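Local coordinates for thermostable monoacylglycerol lipase (Bacillus, PDB 4LHE), which hydrolyses monoacylglycerols, probably to free fatty acid and glycerol, as a heat-stable lipase of the alpha/beta hydrolase fold, at residues V192-H197 with R220-Y225; V117-A122 with H226-D231; R37-A42 with M236-S241; L149-V154 with L230-P235. All coordinates share one frame; numbering follows the deposited sequence.

Interaction 1. Residues V192-H197 with R220-Y225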
loop_
_atom_site.group_PDB
_atom_site.type_symbol
_atom_site.label_atom_id
_atom_site.label_comp_id
_atom_site.label_asym_id
_atom_site.label_seq_id
_atom_site.Cartn_x
_atom_site.Cartn_y
_atom_site.Cartn_z
ATOM N N VAL A 192 7.709 -2.311 -9.593
ATOM C CA VAL A 192 8.877 -2.408 -8.729
ATOM C C VAL A 192 9.911 -1.360 -9.121
ATOM O O VAL A 192 10.241 -1.191 -10.301
ATOM C CB VAL A 192 9.487 -3.826 -8.738
ATOM C CG1 VAL A 192 9.856 -4.248 -10.161
ATOM C CG2 VAL A 192 10.694 -3.886 -7.811
ATOM N N SER A 193 10.375 -0.617 -8.127
ATOM C CA SER A 193 11.388 0.390 -8.359
ATOM C C SER A 193 12.743 -0.301 -8.315
ATOM O O SER A 193 13.066 -0.953 -7.310
ATOM C CB SER A 193 11.300 1.491 -7.296
ATOM O OG SER A 193 10.125 2.275 -7.467
ATOM N N ASP A 194 13.503 -0.189 -9.407
ATOM C CA ASP A 194 14.858 -0.749 -9.483
ATOM C C ASP A 194 15.656 -0.318 -8.272
ATOM O O ASP A 194 16.325 -1.128 -7.629
ATOM C CB ASP A 194 15.603 -0.255 -10.729
ATOM C CG ASP A 194 15.091 -0.871 -12.009
ATOM O OD1 ASP A 194 14.488 -1.957 -11.941
ATOM O OD2 ASP A 194 15.295 -0.268 -13.087
ATOM N N GLU A 195 15.565 0.970 -7.963
ATOM C CA GLU A 195 16.344 1.544 -6.880
ATOM C C GLU A 195 15.546 1.760 -5.590
ATOM O O GLU A 195 15.747 2.758 -4.897
ATOM C CB GLU A 195 17.014 2.844 -7.345
ATOM C CG GLU A 195 17.971 2.657 -8.537
ATOM C CD GLU A 195 18.765 3.921 -8.880
ATOM O OE1 GLU A 195 19.593 4.356 -8.045
ATOM O OE2 GLU A 195 18.563 4.478 -9.987
ATOM N N ASP A 196 14.647 0.830 -5.274
ATOM C CA ASP A 196 14.026 0.799 -3.954
ATOM C C ASP A 196 15.116 0.456 -2.939
ATOM O O ASP A 196 15.775 -0.575 -3.088
ATOM C CB ASP A 196 12.926 -0.272 -3.909
ATOM C CG ASP A 196 11.996 -0.119 -2.709
ATOM O OD1 ASP A 196 12.499 0.089 -1.585
ATOM O OD2 ASP A 196 10.750 -0.207 -2.888
ATOM N N HIS A 197 15.307 1.321 -1.932
ATOM C CA HIS A 197 16.285 1.101 -0.858
ATOM C C HIS A 197 15.604 0.704 0.455
ATOM O O HIS A 197 16.244 0.705 1.511
ATOM C CB HIS A 197 17.135 2.357 -0.594
ATOM C CG HIS A 197 17.655 3.032 -1.832
ATOM N ND1 HIS A 197 17.188 4.264 -2.256
ATOM C CD2 HIS A 197 18.610 2.667 -2.715
ATOM C CE1 HIS A 197 17.826 4.615 -3.360
ATOM N NE2 HIS A 197 18.695 3.666 -3.662
ATOM N N ARG A 220 8.953 -2.625 -14.368
ATOM C CA ARG A 220 10.093 -1.972 -13.721
ATOM C C ARG A 220 10.022 -0.445 -13.825
ATOM O O ARG A 220 9.734 0.110 -14.893
ATOM C CB ARG A 220 11.416 -2.486 -14.303
ATOM C CG ARG A 220 11.638 -3.989 -14.106
ATOM C CD ARG A 220 13.084 -4.282 -13.721
ATOM N NE ARG A 220 13.168 -5.244 -12.618
ATOM C CZ ARG A 220 13.368 -4.926 -11.332
ATOM N NH1 ARG A 220 13.517 -3.656 -10.959
ATOM N NH2 ARG A 220 13.425 -5.890 -10.411
ATOM N N LEU A 221 10.247 0.218 -12.693
ATOM C CA LEU A 221 10.238 1.667 -12.612
ATOM C C LEU A 221 11.681 2.135 -12.492
ATOM O O LEU A 221 12.345 1.879 -11.478
ATOM C CB LEU A 221 9.421 2.128 -11.403
ATOM C CG LEU A 221 7.945 1.705 -11.404
ATOM C CD1 LEU A 221 7.218 2.128 -10.117
ATOM C CD2 LEU A 221 7.231 2.276 -12.643
ATOM N N ARG A 222 12.156 2.837 -13.516
ATOM C CA ARG A 222 13.591 3.113 -13.644
ATOM C C ARG A 222 14.075 4.432 -13.048
ATOM O O ARG A 222 15.279 4.593 -12.806
ATOM C CB ARG A 222 14.014 3.013 -15.113
ATOM C CG ARG A 222 14.800 1.753 -15.429
ATOM C CD ARG A 222 14.130 0.822 -16.446
ATOM N NE ARG A 222 14.658 -0.532 -16.262
ATOM C CZ ARG A 222 14.515 -1.540 -17.115
ATOM N NH1 ARG A 222 13.850 -1.373 -18.252
ATOM N NH2 ARG A 222 15.040 -2.721 -16.818
ATOM N N ASN A 223 13.155 5.365 -12.807
ATOM C CA ASN A 223 13.536 6.686 -12.300
ATOM C C ASN A 223 12.928 6.998 -10.924
ATOM O O ASN A 223 12.660 8.153 -10.610
ATOM C CB ASN A 223 13.135 7.773 -13.308
ATOM C CG ASN A 223 13.958 9.057 -13.162
ATOM O OD1 ASN A 223 15.009 9.076 -12.506
ATOM N ND2 ASN A 223 13.475 10.137 -13.776
ATOM N N SER A 224 12.713 5.972 -10.108
ATOM C CA SER A 224 12.054 6.172 -8.822
ATOM C C SER A 224 12.696 5.362 -7.729
ATOM O O SER A 224 13.160 4.252 -7.964
ATOM C CB SER A 224 10.581 5.761 -8.903
ATOM O OG SER A 224 9.865 6.603 -9.774
ATOM N N TYR A 225 12.681 5.898 -6.519
ATOM C CA TYR A 225 13.044 5.097 -5.364
ATOM C C TYR A 225 11.751 4.600 -4.716
ATOM O O TYR A 225 10.664 4.717 -5.298
ATOM C CB TYR A 225 13.754 5.932 -4.301
ATOM C CG TYR A 225 15.072 6.534 -4.731
ATOM C CD1 TYR A 225 15.767 6.044 -5.833
ATOM C CD2 TYR A 225 15.621 7.603 -4.025
ATOM C CE1 TYR A 225 16.977 6.614 -6.219
ATOM C CE2 TYR A 225 16.821 8.175 -4.401
ATOM C CZ TYR A 225 17.495 7.675 -5.494
ATOM O OH TYR A 225 18.691 8.254 -5.857
HETATM O O HOH W 1 14.358 2.982 -10.176
#

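Interaction 2. Residues V117-A122 with H226-D231. With SO4 (sulfate ion), chain D.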
loop_
_atom_site.group_PDB
_atom_site.type_symbol
_atom_site.label_atom_id
_atom_site.label_comp_id
_atom_site.label_asym_id
_atom_site.label_seq_id
_atom_site.Cartn_x
_atom_site.Cartn_y
_atom_site.Cartn_z
ATOM N N VAL A 117 -3.019 -4.052 -8.174
ATOM C CA VAL A 117 -1.824 -3.326 -8.606
ATOM C C VAL A 117 -0.916 -2.971 -7.409
ATOM O O VAL A 117 -0.907 -1.832 -6.909
ATOM C CB VAL A 117 -2.185 -2.057 -9.448
ATOM C CG1 VAL A 117 -0.924 -1.445 -10.039
ATOM C CG2 VAL A 117 -3.121 -2.432 -10.590
ATOM N N PRO A 118 -0.164 -3.964 -6.913
ATOM C CA PRO A 118 0.762 -3.681 -5.807
ATOM C C PRO A 118 1.988 -2.913 -6.306
ATOM O O PRO A 118 2.479 -3.202 -7.394
ATOM C CB PRO A 118 1.166 -5.082 -5.324
ATOM C CG PRO A 118 0.941 -5.987 -6.523
ATOM C CD PRO A 118 -0.217 -5.400 -7.269
ATOM N N ILE A 119 2.459 -1.936 -5.541
ATOM C CA ILE A 119 3.611 -1.134 -5.960
ATOM C C ILE A 119 4.659 -1.228 -4.866
ATOM O O ILE A 119 4.394 -0.811 -3.739
ATOM C CB ILE A 119 3.220 0.352 -6.093
ATOM C CG1 ILE A 119 2.013 0.518 -7.026
ATOM C CG2 ILE A 119 4.406 1.196 -6.531
ATOM C CD1 ILE A 119 1.521 1.965 -7.146
ATOM N N ASN A 120 5.841 -1.752 -5.185
ATOM C CA ASN A 120 6.874 -1.985 -4.170
ATOM C C ASN A 120 6.354 -2.692 -2.909
ATOM O O ASN A 120 6.779 -2.386 -1.788
ATOM C CB ASN A 120 7.585 -0.678 -3.800
ATOM C CG ASN A 120 8.509 -0.186 -4.899
ATOM O OD1 ASN A 120 9.020 -0.973 -5.701
ATOM N ND2 ASN A 120 8.729 1.122 -4.942
ATOM N N ALA A 121 5.428 -3.628 -3.110
ATOM C CA ALA A 121 4.797 -4.376 -2.023
ATOM C C ALA A 121 5.825 -5.168 -1.227
ATOM O O ALA A 121 6.767 -5.737 -1.795
ATOM C CB ALA A 121 3.722 -5.299 -2.564
ATOM N N ALA A 122 5.628 -5.184 0.089
ATOM C CA ALA A 122 6.536 -5.838 1.030
ATOM C C ALA A 122 5.991 -7.195 1.463
ATOM O O ALA A 122 4.880 -7.281 1.998
ATOM C CB ALA A 122 6.737 -4.943 2.246
ATOM N N HIS A 226 11.874 4.057 -3.513
ATOM C CA HIS A 226 10.751 3.391 -2.850
ATOM C C HIS A 226 9.368 4.023 -2.969
ATOM O O HIS A 226 8.398 3.337 -3.311
ATOM C CB HIS A 226 11.052 3.200 -1.373
ATOM C CG HIS A 226 10.013 2.402 -0.651
ATOM N ND1 HIS A 226 9.606 1.158 -1.082
ATOM C CD2 HIS A 226 9.308 2.657 0.478
ATOM C CE1 HIS A 226 8.699 0.677 -0.248
ATOM N NE2 HIS A 226 8.500 1.568 0.708
ATOM N N VAL A 227 9.274 5.308 -2.649
ATOM C CA VAL A 227 7.978 6.001 -2.618
ATOM C C VAL A 227 7.575 6.398 -4.035
ATOM O O VAL A 227 7.448 7.581 -4.346
ATOM C CB VAL A 227 8.040 7.253 -1.752
ATOM C CG1 VAL A 227 6.616 7.807 -1.492
ATOM C CG2 VAL A 227 8.712 6.925 -0.435
ATOM N N ALA A 228 7.383 5.393 -4.886
ATOM C CA ALA A 228 7.257 5.579 -6.337
ATOM C C ALA A 228 6.011 6.386 -6.761
ATOM O O ALA A 228 6.006 7.034 -7.803
ATOM C CB ALA A 228 7.280 4.202 -7.024
ATOM N N THR A 229 4.965 6.348 -5.934
ATOM C CA THR A 229 3.691 7.003 -6.244
ATOM C C THR A 229 3.819 8.522 -6.211
ATOM O O THR A 229 2.984 9.247 -6.765
ATOM C CB THR A 229 2.606 6.572 -5.247
ATOM O OG1 THR A 229 3.084 6.792 -3.909
ATOM C CG2 THR A 229 2.268 5.086 -5.417
ATOM N N LEU A 230 4.860 9.005 -5.542
ATOM C CA LEU A 230 5.116 10.434 -5.473
ATOM C C LEU A 230 6.355 10.808 -6.288
ATOM O O LEU A 230 6.684 11.996 -6.417
ATOM C CB LEU A 230 5.351 10.856 -4.027
ATOM C CG LEU A 230 4.227 10.744 -3.002
ATOM C CD1 LEU A 230 4.742 11.202 -1.643
ATOM C CD2 LEU A 230 3.068 11.577 -3.415
ATOM N N ASP A 231 7.047 9.801 -6.822
ATOM C CA ASP A 231 8.350 10.014 -7.468
ATOM C C ASP A 231 8.214 10.307 -8.966
ATOM O O ASP A 231 7.098 10.483 -9.478
ATOM C CB ASP A 231 9.253 8.795 -7.240
ATOM C CG ASP A 231 10.689 9.171 -6.923
ATOM O OD1 ASP A 231 11.111 10.308 -7.252
ATOM O OD2 ASP A 231 11.394 8.335 -6.310
HETATM S S SO4 D . 6.099 2.204 3.577
HETATM O O1 SO4 D . 6.045 2.941 4.837
HETATM O O2 SO4 D . 5.616 3.065 2.477
HETATM O O3 SO4 D . 7.486 1.829 3.301
HETATM O O4 SO4 D . 5.292 0.992 3.738
#

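Interaction 3. Residues R37-A42 with M236-S241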
loop_
_atom_site.group_PDB
_atom_site.type_symbol
_atom_site.label_atom_id
_atom_site.label_comp_id
_atom_site.label_asym_id
_atom_site.label_seq_id
_atom_site.Cartn_x
_atom_site.Cartn_y
_atom_site.Cartn_z
ATOM N N ARG A 37 -2.741 10.007 -2.996
ATOM C CA ARG A 37 -3.708 10.966 -3.537
ATOM C C ARG A 37 -3.560 11.332 -5.029
ATOM O O ARG A 37 -4.571 11.548 -5.711
ATOM C CB ARG A 37 -3.736 12.248 -2.676
ATOM C CG ARG A 37 -4.814 13.254 -3.110
ATOM C CD ARG A 37 -4.872 14.483 -2.201
ATOM N NE ARG A 37 -4.679 14.105 -0.810
ATOM C CZ ARG A 37 -5.651 13.810 0.046
ATOM N NH1 ARG A 37 -6.919 13.874 -0.338
ATOM N NH2 ARG A 37 -5.341 13.448 1.298
ATOM N N PRO A 38 -2.321 11.427 -5.546
ATOM C CA PRO A 38 -2.314 11.799 -6.969
ATOM C C PRO A 38 -2.869 10.695 -7.854
ATOM O O PRO A 38 -3.490 10.990 -8.876
ATOM C CB PRO A 38 -0.832 12.023 -7.272
ATOM C CG PRO A 38 -0.268 12.476 -5.977
ATOM C CD PRO A 38 -1.016 11.671 -4.912
ATOM N N LEU A 39 -2.647 9.441 -7.475
ATOM C CA LEU A 39 -3.275 8.328 -8.173
ATOM C C LEU A 39 -4.796 8.395 -8.039
ATOM O O LEU A 39 -5.519 8.317 -9.039
ATOM C CB LEU A 39 -2.759 6.975 -7.627
ATOM C CG LEU A 39 -1.442 6.441 -8.180
ATOM C CD1 LEU A 39 -0.309 7.394 -7.937
ATOM C CD2 LEU A 39 -1.116 5.080 -7.545
ATOM N N ALA A 40 -5.278 8.531 -6.803
ATOM C CA ALA A 40 -6.716 8.541 -6.538
ATOM C C ALA A 40 -7.434 9.627 -7.349
ATOM O O ALA A 40 -8.496 9.375 -7.954
ATOM C CB ALA A 40 -6.957 8.742 -5.062
ATOM N N GLU A 41 -6.852 10.824 -7.368
ATOM C CA GLU A 41 -7.416 11.938 -8.122
ATOM C C GLU A 41 -7.445 11.695 -9.630
ATOM O O GLU A 41 -8.471 11.941 -10.275
ATOM C CB GLU A 41 -6.730 13.270 -7.761
ATOM C CG GLU A 41 -7.029 13.724 -6.315
ATOM C CD GLU A 41 -6.329 15.023 -5.923
ATOM O OE1 GLU A 41 -5.712 15.669 -6.798
ATOM O OE2 GLU A 41 -6.409 15.415 -4.733
ATOM N N ALA A 42 -6.338 11.203 -10.189
ATOM C CA ALA A 42 -6.307 10.780 -11.598
ATOM C C ALA A 42 -7.312 9.674 -11.972
ATOM O O ALA A 42 -7.889 9.716 -13.069
ATOM C CB ALA A 42 -4.905 10.379 -12.011
ATOM N N MET A 236 3.781 7.417 -15.186
ATOM C CA MET A 236 3.841 6.071 -15.740
ATOM C C MET A 236 2.980 5.078 -14.922
ATOM O O MET A 236 2.228 4.274 -15.483
ATOM C CB MET A 236 5.301 5.612 -15.834
ATOM C CG MET A 236 5.455 4.153 -16.200
ATOM S SD MET A 236 7.151 3.627 -16.524
ATOM C CE MET A 236 6.811 2.025 -17.273
ATOM N N ILE A 237 3.064 5.155 -13.602
ATOM C CA ILE A 237 2.196 4.333 -12.753
ATOM C C ILE A 237 0.717 4.582 -13.012
ATOM O O ILE A 237 -0.080 3.641 -13.085
ATOM C CB ILE A 237 2.473 4.583 -11.258
ATOM C CG1 ILE A 237 3.920 4.215 -10.916
ATOM C CG2 ILE A 237 1.494 3.777 -10.388
ATOM C CD1 ILE A 237 4.321 4.603 -9.458
ATOM N N ILE A 238 0.344 5.853 -13.139
ATOM C CA ILE A 238 -1.043 6.211 -13.372
ATOM C C ILE A 238 -1.541 5.712 -14.742
ATOM O O ILE A 238 -2.620 5.123 -14.838
ATOM C CB ILE A 238 -1.258 7.738 -13.209
ATOM C CG1 ILE A 238 -1.248 8.126 -11.716
ATOM C CG2 ILE A 238 -2.563 8.167 -13.870
ATOM C CD1 ILE A 238 -1.040 9.637 -11.432
ATOM N N GLU A 239 -0.750 5.938 -15.784
ATOM C CA GLU A 239 -1.135 5.604 -17.159
ATOM C C GLU A 239 -1.184 4.083 -17.391
ATOM O O GLU A 239 -2.101 3.572 -18.047
ATOM C CB GLU A 239 -0.171 6.316 -18.140
ATOM C CG GLU A 239 -0.249 5.902 -19.604
ATOM C CD GLU A 239 0.732 6.691 -20.495
ATOM O OE1 GLU A 239 1.638 7.379 -19.950
ATOM O OE2 GLU A 239 0.587 6.626 -21.741
ATOM N N ARG A 240 -0.224 3.350 -16.826
ATOM C CA ARG A 240 -0.232 1.893 -16.942
ATOM C C ARG A 240 -1.353 1.247 -16.125
ATOM O O ARG A 240 -1.897 0.217 -16.524
ATOM C CB ARG A 240 1.126 1.301 -16.546
ATOM C CG ARG A 240 2.217 1.527 -17.573
ATOM C CD ARG A 240 2.116 0.538 -18.742
ATOM N NE ARG A 240 3.429 -0.026 -19.052
ATOM C CZ ARG A 240 3.725 -1.314 -18.943
ATOM N NH1 ARG A 240 2.791 -2.175 -18.550
ATOM N NH2 ARG A 240 4.947 -1.743 -19.226
ATOM N N SER A 241 -1.691 1.840 -14.981
ATOM C CA SER A 241 -2.777 1.310 -14.170
ATOM C C SER A 241 -4.134 1.507 -14.860
ATOM O O SER A 241 -4.985 0.609 -14.856
ATOM C CB SER A 241 -2.771 1.954 -12.771
ATOM O OG SER A 241 -1.544 1.701 -12.097
#

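Interaction 4. Residues L149-V154 with L230-P235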
loop_
_atom_site.group_PDB
_atom_site.type_symbol
_atom_site.label_atom_id
_atom_site.label_comp_id
_atom_site.label_asym_id
_atom_site.label_seq_id
_atom_site.Cartn_x
_atom_site.Cartn_y
_atom_site.Cartn_z
ATOM N N LEU A 149 12.876 8.798 -1.566
ATOM C CA LEU A 149 12.182 9.444 -2.682
ATOM C C LEU A 149 13.214 10.221 -3.476
ATOM O O LEU A 149 14.010 10.966 -2.899
ATOM C CB LEU A 149 11.149 10.428 -2.136
ATOM C CG LEU A 149 9.700 10.405 -2.613
ATOM C CD1 LEU A 149 8.898 11.480 -1.856
ATOM C CD2 LEU A 149 9.606 10.620 -4.092
ATOM N N LYS A 150 13.219 10.067 -4.792
ATOM C CA LYS A 150 14.245 10.724 -5.590
ATOM C C LYS A 150 13.935 12.209 -5.810
ATOM O O LYS A 150 14.739 13.078 -5.452
ATOM C CB LYS A 150 14.426 10.001 -6.924
ATOM C CG LYS A 150 15.717 10.341 -7.625
ATOM C CD LYS A 150 15.574 10.171 -9.116
ATOM C CE LYS A 150 16.414 9.025 -9.643
ATOM N NZ LYS A 150 16.850 9.312 -11.047
ATOM N N ASN A 151 12.776 12.481 -6.409
ATOM C CA ASN A 151 12.269 13.837 -6.617
ATOM C C ASN A 151 12.242 14.628 -5.311
ATOM O O ASN A 151 11.532 14.267 -4.380
ATOM C CB ASN A 151 10.862 13.735 -7.215
ATOM C CG ASN A 151 10.303 15.069 -7.668
ATOM O OD1 ASN A 151 10.972 16.107 -7.616
ATOM N ND2 ASN A 151 9.050 15.044 -8.117
ATOM N N PRO A 152 13.029 15.718 -5.237
ATOM C CA PRO A 152 13.194 16.492 -4.006
ATOM C C PRO A 152 12.108 17.540 -3.810
ATOM O O PRO A 152 12.067 18.163 -2.745
ATOM C CB PRO A 152 14.537 17.196 -4.233
ATOM C CG PRO A 152 14.532 17.471 -5.684
ATOM C CD PRO A 152 13.824 16.289 -6.338
ATOM N N ASP A 153 11.253 17.743 -4.807
ATOM C CA ASP A 153 10.208 18.771 -4.701
ATOM C C ASP A 153 8.880 18.238 -4.158
ATOM O O ASP A 153 7.875 18.957 -4.144
ATOM C CB ASP A 153 9.953 19.442 -6.051
ATOM C CG ASP A 153 11.203 20.081 -6.630
ATOM O OD1 ASP A 153 12.083 20.497 -5.841
ATOM O OD2 ASP A 153 11.298 20.161 -7.872
ATOM N N VAL A 154 8.869 16.978 -3.735
ATOM C CA VAL A 154 7.688 16.405 -3.091
ATOM C C VAL A 154 8.119 15.810 -1.767
ATOM O O VAL A 154 9.323 15.713 -1.486
ATOM C CB VAL A 154 7.055 15.322 -3.954
ATOM C CG1 VAL A 154 6.290 15.953 -5.112
ATOM C CG2 VAL A 154 8.141 14.375 -4.484
ATOM N N LEU A 230 4.860 9.005 -5.542
ATOM C CA LEU A 230 5.116 10.434 -5.473
ATOM C C LEU A 230 6.355 10.808 -6.288
ATOM O O LEU A 230 6.684 11.996 -6.417
ATOM C CB LEU A 230 5.351 10.856 -4.027
ATOM C CG LEU A 230 4.227 10.744 -3.002
ATOM C CD1 LEU A 230 4.742 11.202 -1.643
ATOM C CD2 LEU A 230 3.068 11.577 -3.415
ATOM N N ASP A 231 7.047 9.801 -6.822
ATOM C CA ASP A 231 8.350 10.014 -7.468
ATOM C C ASP A 231 8.214 10.307 -8.966
ATOM O O ASP A 231 7.098 10.483 -9.478
ATOM C CB ASP A 231 9.253 8.795 -7.240
ATOM C CG ASP A 231 10.689 9.171 -6.923
ATOM O OD1 ASP A 231 11.111 10.308 -7.252
ATOM O OD2 ASP A 231 11.394 8.335 -6.310
ATOM N N TYR A 232 9.339 10.342 -9.674
ATOM C CA TYR A 232 9.327 10.697 -11.100
ATOM C C TYR A 232 8.512 9.742 -11.987
ATOM O O TYR A 232 7.997 10.144 -13.029
ATOM C CB TYR A 232 10.759 10.829 -11.643
ATOM C CG TYR A 232 11.525 12.028 -11.125
ATOM C CD1 TYR A 232 11.089 13.328 -11.381
ATOM C CD2 TYR A 232 12.703 11.861 -10.405
ATOM C CE1 TYR A 232 11.799 14.424 -10.913
ATOM C CE2 TYR A 232 13.407 12.943 -9.929
ATOM C CZ TYR A 232 12.957 14.220 -10.190
ATOM O OH TYR A 232 13.681 15.295 -9.720
ATOM N N ASP A 233 8.383 8.487 -11.577
ATOM C CA ASP A 233 7.609 7.546 -12.373
ATOM C C ASP A 233 6.102 7.598 -12.080
ATOM O O ASP A 233 5.365 6.752 -12.572
ATOM C CB ASP A 233 8.144 6.116 -12.229
ATOM C CG ASP A 233 9.513 5.933 -12.886
ATOM O OD1 ASP A 233 9.645 6.265 -14.082
ATOM O OD2 ASP A 233 10.453 5.464 -12.204
ATOM N N GLN A 234 5.657 8.584 -11.296
ATOM C CA GLN A 234 4.215 8.766 -11.021
ATOM C C GLN A 234 3.293 8.725 -12.261
ATOM O O GLN A 234 2.330 7.970 -12.279
ATOM C CB GLN A 234 3.962 10.044 -10.206
ATOM C CG GLN A 234 2.507 10.263 -9.822
ATOM C CD GLN A 234 2.270 11.644 -9.262
ATOM O OE1 GLN A 234 2.008 12.592 -10.005
ATOM N NE2 GLN A 234 2.356 11.773 -7.938
ATOM N N PRO A 235 3.584 9.519 -13.308
ATOM C CA PRO A 235 2.668 9.472 -14.458
ATOM C C PRO A 235 2.640 8.097 -15.146
ATOM O O PRO A 235 1.582 7.658 -15.622
ATOM C CB PRO A 235 3.245 10.529 -15.409
ATOM C CG PRO A 235 4.137 11.392 -14.549
ATOM C CD PRO A 235 4.691 10.474 -13.523
#

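Interaction 1. Residues V192-H197 with R220-Y225
The carbonyl oxygen of Leu221 is gripped twice: Asp194 N reaches Leu221 O at 3.1 Å, and a water donates a second bond to it. The same water donates to Ser224 O and accepts from Glu195 N, joining the two strand ends where they part. One step earlier, Leu221 N gives its hydrogen to Val192 O at 2.8 Å along a fairly straight path (163°). These are parallel-strand bonds, with Val192 beside Arg220 and Ser193 beside Leu221. They lie at the C-terminal ends of strands 188-193 and 216-221, which helix 202-210 connects in a beta-alpha-beta crossover. In alpha/beta hydrolases such strand ends lead into catalytic loops. Here a type I turn from Ser193 to Asp196 presents Asp196 to His226, consistent with the acid of a Ser-His-Asp triad. Asp194, partly exposed to solvent, suits two arginines: its OD2 takes Arg222 NE at 3.2 Å on the syn lone pair, close to the guanidinium plane. The partner salt bridge to Arg220 is modelled too short for its detail to be trusted. Val192 CG1 sits between the backbone N and the carbonyl carbon (chi1 57°), which brings this methyl over a face of the Arg220 guanidinium, 3.8 Å from Arg220 CZ. Farther along, His197 turns its edge to the face of Tyr225 in a T-shaped pair, planes 68° apart. His197 CE1 makes the touch, 3.5 Å from Tyr225 CD1, while His197 ND1 is bonded to Asp148.

Interaction 2. Residues V117-A122 with H226-D231
The amide of Asn120 and the imidazole of His226 run alongside each other head to tail, their planes only 19° apart. Asn120 CB comes obliquely to the ring, 3.9 Å from His226 ND1. At the ring edge, near its plane, a sulfate ion accepts from His226 NE2 through O3 at 2.8 Å. The amide is used at both ends: Asn120 ND2 donates to His226 O at 2.8 Å, with that oxygen near the amide plane, and Asn120 OD1 accepts from Ser193 N. Asparagine suits this place also because its backbone is left-handed helical (phi 48°, psi 37°), a conformation this residue tolerates well; it turns the chain out of strand 115-119. Next to these polar groups the contact is apolar: Ile119 CD1 meets Thr229 CG2 at 3.6 Å, and Ile119 CG2 lies 4.2 Å from Ala228 CB. Thr229 OG1, between the backbone N and the carbonyl carbon, bonds to Ser35 O, leaving the methyl for Ile119. His226 ND1 is held by Asp196, and the sulfate also bonds Ser97 OG and the backbone N of Phe29 and Thr30. Such surroundings are consistent with a nucleophile-histidine-acid triad beside an oxyanion hole. The sulfate, probably from the crystallisation liquor, may occupy the place of a substrate's ester group, while Asn120 fixes the backbone of the histidine loop.

Interaction 3. Residues R37-A42 with M236-S241
Ile238 is the main bump on helix 234-247, and it settles into a hollow lined by the carbonyl of Pro38 and the side chains of Leu39 and Ala42 of helix 37-45. Its branches divide the hollow. Ile238 CG2, anti to the backbone N, presses on Ala42 CB at 3.7 Å; CG1, anti to the carbonyl carbon (chi1 -75°), lies 3.9 Å from Leu39 CG. The chain end, Ile238 CD1, reaches down to the backbone at Pro38 O, 3.8 Å away. In return Leu39 pushes its branched end toward Ile237 and Ile238, with Leu39 CD2 4.1 Å from Ile237 CG2. Ala42 suits its place because a single methyl leaves room for the beta-branched isoleucine opposite. The axes of the two short helical segments approach to 10.2 Å and cross at -38°, running roughly in the same direction. Leu39 and Ile237 both also touch Ile119 of strand 115-119, so the two helices pack on the same side of the central sheet. Ser241 OG turns back to its own helix, donating to Ile237 O at 2.6 Å. Between these two segments the contact is one of apolar fit, and the nearby Ser241 hydroxyl finds its acceptor within its own helix.

Interaction 4. Residues L149-V154 with L230-P235
Asn151 lies flat over one face of the Tyr232 ring, amide and ring planes 16° apart. Its CB makes a CH-pi contact, 3.8 Å from the Tyr232 ring centroid. CG stands anti to the backbone N (chi1 -172°), which carries the amide out over the phenol end. Lys150 crosses the tyrosine at right angles and meets the ring at its edge, Lys150 CD 3.6 Å from Tyr232 CD2. Lysine suits this edge because its methylenes can lie along the ring while the ammonium group reaches a polar partner, Asn223 OD1. Asp231 points its carboxylate at the loop backbone and uses both oxygens on their syn sides. Asp231 OD2 accepts from Lys150 N and Asp231 OD1 from Asn151 N, each at 2.9 Å and nearly straight, and Tyr225 N is a further donor to OD2. Asn151 OD1 takes Asp153 N in an Asx turn. Leu149 CD2 lies against Asp231 CG at 3.4 Å, and Leu149 CD1 meets Leu230 CD1. A type I turn, Asp231 to Gln234, then leads into helix 234-247, so the contact ties the start of that helix to the loop between strands 141-143 and 161-163, probably part of the cap over the hydrolase core.

Interaction 2 is fully buried and closest to the centre of the chain; interactions 1, 3 and 4 are only partly buried. Strands 188-193 and 115-119 are sheet neighbours, and interactions 1 and 2 meet at the probable active site, where Asp196 bonds His226. Polar bonds dominate there and in interaction 4, which shares Leu230 and Asp231 with interaction 2 and is linked to interaction 1 through the bonds of Lys150 with Asn223 and of Asp233 with Ser224. Interaction 3, by contrast, is apolar helix packing; its Ile237 also touches Leu221 of interaction 1 and Ile119 of interaction 2. Helix 234-247 serves both interactions 3 and 4.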